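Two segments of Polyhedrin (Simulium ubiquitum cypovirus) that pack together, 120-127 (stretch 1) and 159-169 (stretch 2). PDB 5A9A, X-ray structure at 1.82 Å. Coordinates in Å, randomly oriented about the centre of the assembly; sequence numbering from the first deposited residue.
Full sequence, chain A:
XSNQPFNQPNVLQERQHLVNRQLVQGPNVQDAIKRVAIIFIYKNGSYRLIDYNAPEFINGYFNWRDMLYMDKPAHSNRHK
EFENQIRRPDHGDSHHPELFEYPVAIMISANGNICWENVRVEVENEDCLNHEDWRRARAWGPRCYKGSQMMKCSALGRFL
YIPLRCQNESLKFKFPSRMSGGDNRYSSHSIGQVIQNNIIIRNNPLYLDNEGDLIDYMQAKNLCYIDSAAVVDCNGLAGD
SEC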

# COMPACT_ATOMS: atom_id res chain seq x y z
N ARG A 120 18.13 -2.80 -4.54
CA ARG A 120 18.51 -1.76 -3.58
C ARG A 120 17.97 -2.13 -2.21
O ARG A 120 16.78 -2.40 -2.05
CB ARG A 120 17.94 -0.40 -3.99
CG ARG A 120 18.34 0.09 -5.37
CD ARG A 120 19.82 0.45 -5.46
NE ARG A 120 20.14 1.07 -6.74
CZ ARG A 120 20.58 0.41 -7.81
NH1 ARG A 120 20.76 -0.91 -7.76
NH2 ARG A 120 20.84 1.06 -8.93
N VAL A 121 18.86 -2.17 -1.22
CA VAL A 121 18.46 -2.33 0.17
C VAL A 121 19.15 -1.24 0.98
O VAL A 121 20.38 -1.18 1.04
CB VAL A 121 18.84 -3.70 0.74
CG1 VAL A 121 18.49 -3.78 2.22
CG2 VAL A 121 18.15 -4.81 -0.04
N GLU A 122 18.36 -0.37 1.60
CA GLU A 122 18.92 0.80 2.25
C GLU A 122 18.45 0.93 3.69
O GLU A 122 17.26 0.90 3.98
CB GLU A 122 18.56 2.06 1.46
CG GLU A 122 19.34 3.29 1.89
CD GLU A 122 19.33 4.38 0.83
OE1 GLU A 122 18.26 4.97 0.59
OE2 GLU A 122 20.40 4.64 0.23
N VAL A 123 19.41 1.07 4.60
CA VAL A 123 19.12 1.35 5.99
C VAL A 123 18.97 2.86 6.14
O VAL A 123 19.95 3.60 6.05
CB VAL A 123 20.23 0.83 6.92
CG1 VAL A 123 19.86 1.09 8.38
CG2 VAL A 123 20.46 -0.65 6.68
N GLU A 124 17.74 3.30 6.35
CA GLU A 124 17.43 4.73 6.38
C GLU A 124 17.46 5.23 7.81
O GLU A 124 17.56 4.44 8.74
CB GLU A 124 16.04 4.96 5.77
CG GLU A 124 15.80 4.22 4.46
CD GLU A 124 16.63 4.79 3.31
OE1 GLU A 124 17.45 5.70 3.55
OE2 GLU A 124 16.45 4.32 2.17
N ASN A 125 17.37 6.55 7.98
CA ASN A 125 17.33 7.13 9.31
C ASN A 125 15.90 7.08 9.86
O ASN A 125 15.03 6.44 9.28
CB ASN A 125 17.89 8.56 9.32
CG ASN A 125 17.08 9.51 8.47
OD1 ASN A 125 15.90 9.30 8.21
ND2 ASN A 125 17.73 10.58 8.02
N GLU A 126 15.68 7.77 10.98
CA GLU A 126 14.41 7.66 11.69
C GLU A 126 13.22 8.21 10.90
O GLU A 126 12.07 7.90 11.21
CB GLU A 126 14.50 8.34 13.06
CG GLU A 126 14.75 9.84 13.02
CD GLU A 126 16.23 10.18 12.97
OE1 GLU A 126 17.06 9.28 12.70
OE2 GLU A 126 16.56 11.36 13.20
N ASP A 127 13.50 9.04 9.90
CA ASP A 127 12.44 9.56 9.03
C ASP A 127 12.39 8.80 7.71
O ASP A 127 11.72 9.21 6.77
CB ASP A 127 12.66 11.05 8.76
CG ASP A 127 12.42 11.92 9.98
OD1 ASP A 127 11.65 11.50 10.87
OD2 ASP A 127 13.01 13.01 10.06
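Stretch 2 159-169: FLYIPLRCQNE

Stretch 2 opens as a β-strand, residues 159-163, which continues from earlier in the chain; the rest is loop. It runs nearly parallel to strand 120-124 of stretch 1, with an angle of 9° between their N-to-C directions. The strand axes come no closer than 9.9 Å. That spacing is too wide for backbone pairing, so the two strands meet through side chains.

Phe159 makes no contact with stretch 1. Leu160 points toward it and lies across from Val121, with CA atoms 9.3 Å apart. Leu160 CD2 sits 4.1 Å from Val121 CG1. Tyr161 is out of reach, as expected from the alternation of an extended strand. Ile162 points toward stretch 1 again and touches two valines. Ile162 CD1 lies 4.0 Å from Val121 CG1, and Ile162 CG2 lies 3.7 Å from Val123 CG2. Pro163 ends the strand without contact.

In the loop, the CA-to-CB bond of Leu164 points sideways, but the end of the side chain comes nearer: Leu164 CD2 is 4.4 Å from Val123 CG1. Residues 165-167 stay clear of stretch 1.

The chain then returns, and here the backbones come close. Asn168 lies beside Glu126, with CA atoms 4.9 Å apart. Asn168 ND2 donates a hydrogen bond to Glu126 OE1 at 3.1 Å. Asn168 O is 2.8 Å from Glu126 N, but the angle is too poor for a hydrogen bond.

Glu169 lies beside Asn125, with CA atoms 4.5 Å apart. Glu169 CA makes a CA-H...O contact of 3.2 Å with Glu124 O. Its side chain reaches back to Val123, placing Glu169 OE2 3.4 Å from Val123 CG1. One water bridges this end, donating to Val123 O at 2.8 Å and to Glu169 OE2 at 2.7 Å. The whole contact buries 386 Å², both sides summed.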

# COMPACT_ATOMS: atom_id res chain seq x y z
N PHE A 159 21.62 -13.74 0.20
CA PHE A 159 21.31 -13.55 1.61
C PHE A 159 22.15 -12.40 2.17
O PHE A 159 23.36 -12.35 1.97
CB PHE A 159 21.61 -14.85 2.36
CG PHE A 159 21.08 -14.89 3.77
CD1 PHE A 159 19.75 -15.17 4.02
CD2 PHE A 159 21.93 -14.66 4.84
CE1 PHE A 159 19.28 -15.22 5.32
CE2 PHE A 159 21.46 -14.72 6.13
CZ PHE A 159 20.13 -14.99 6.38
N LEU A 160 21.50 -11.46 2.86
CA LEU A 160 22.19 -10.28 3.37
C LEU A 160 22.01 -10.13 4.88
O LEU A 160 20.90 -10.27 5.40
CB LEU A 160 21.68 -9.02 2.68
CG LEU A 160 22.33 -7.70 3.09
CD1 LEU A 160 23.76 -7.61 2.59
CD2 LEU A 160 21.51 -6.52 2.57
N TYR A 161 23.11 -9.85 5.58
CA TYR A 161 23.06 -9.56 7.01
C TYR A 161 23.32 -8.08 7.26
O TYR A 161 24.26 -7.50 6.73
CB TYR A 161 24.10 -10.40 7.76
CG TYR A 161 24.14 -10.14 9.25
CD1 TYR A 161 24.95 -9.14 9.78
CD2 TYR A 161 23.34 -10.87 10.13
CE1 TYR A 161 24.99 -8.90 11.14
CE2 TYR A 161 23.37 -10.63 11.49
CZ TYR A 161 24.19 -9.64 11.99
OH TYR A 161 24.22 -9.39 13.34
N ILE A 162 22.47 -7.47 8.08
CA ILE A 162 22.62 -6.06 8.42
C ILE A 162 22.62 -5.88 9.93
O ILE A 162 21.60 -6.09 10.58
CB ILE A 162 21.47 -5.21 7.83
CG1 ILE A 162 21.39 -5.40 6.32
CG2 ILE A 162 21.66 -3.75 8.19
CD1 ILE A 162 20.27 -4.61 5.67
N PRO A 163 23.76 -5.48 10.50
CA PRO A 163 23.75 -5.18 11.93
C PRO A 163 23.09 -3.84 12.21
O PRO A 163 23.32 -2.88 11.47
CB PRO A 163 25.24 -5.13 12.29
CG PRO A 163 25.90 -4.69 11.03
CD PRO A 163 25.09 -5.28 9.90
N LEU A 164 22.26 -3.78 13.24
CA LEU A 164 21.70 -2.51 13.69
C LEU A 164 22.37 -2.13 15.01
O LEU A 164 22.07 -2.70 16.05
CB LEU A 164 20.18 -2.61 13.85
CG LEU A 164 19.41 -3.01 12.58
CD1 LEU A 164 17.92 -3.17 12.87
CD2 LEU A 164 19.62 -1.99 11.47
N ARG A 165 23.29 -1.17 14.94
CA ARG A 165 24.08 -0.77 16.10
C ARG A 165 23.44 0.42 16.80
O ARG A 165 23.91 0.87 17.84
CB ARG A 165 25.50 -0.39 15.68
CG ARG A 165 26.28 -1.52 15.01
CD ARG A 165 26.73 -1.10 13.63
NE ARG A 165 27.70 -2.02 13.05
CZ ARG A 165 28.07 -2.01 11.77
NH1 ARG A 165 27.53 -1.12 10.93
NH2 ARG A 165 28.96 -2.88 11.32
N CYS A 166 22.37 0.92 16.21
CA CYS A 166 21.65 2.07 16.75
C CYS A 166 20.18 1.69 16.79
O CYS A 166 19.82 0.59 16.36
CB CYS A 166 21.87 3.28 15.84
SG CYS A 166 23.62 3.66 15.55
N GLN A 167 19.33 2.57 17.30
CA GLN A 167 17.89 2.31 17.30
C GLN A 167 17.11 3.45 16.66
O GLN A 167 15.97 3.71 17.04
CB GLN A 167 17.39 2.04 18.72
CG GLN A 167 18.04 0.85 19.40
CD GLN A 167 17.24 0.36 20.59
OE1 GLN A 167 16.51 1.13 21.22
NE2 GLN A 167 17.37 -0.93 20.90
N ASN A 168 17.72 4.12 15.69
CA ASN A 168 17.06 5.22 14.99
C ASN A 168 16.80 4.88 13.52
O ASN A 168 16.27 5.71 12.77
CB ASN A 168 17.91 6.48 15.05
CG ASN A 168 19.16 6.39 14.18
OD1 ASN A 168 19.90 5.40 14.24
ND2 ASN A 168 19.39 7.41 13.36
N GLU A 169 17.18 3.68 13.11
CA GLU A 169 17.15 3.33 11.69
C GLU A 169 15.90 2.59 11.25
O GLU A 169 15.22 1.94 12.04
CB GLU A 169 18.40 2.51 11.34
CG GLU A 169 19.68 3.29 11.52
CD GLU A 169 20.92 2.44 11.31
OE1 GLU A 169 21.03 1.38 11.95
OE2 GLU A 169 21.78 2.84 10.50
O HOH W 1 21.53 4.38 8.25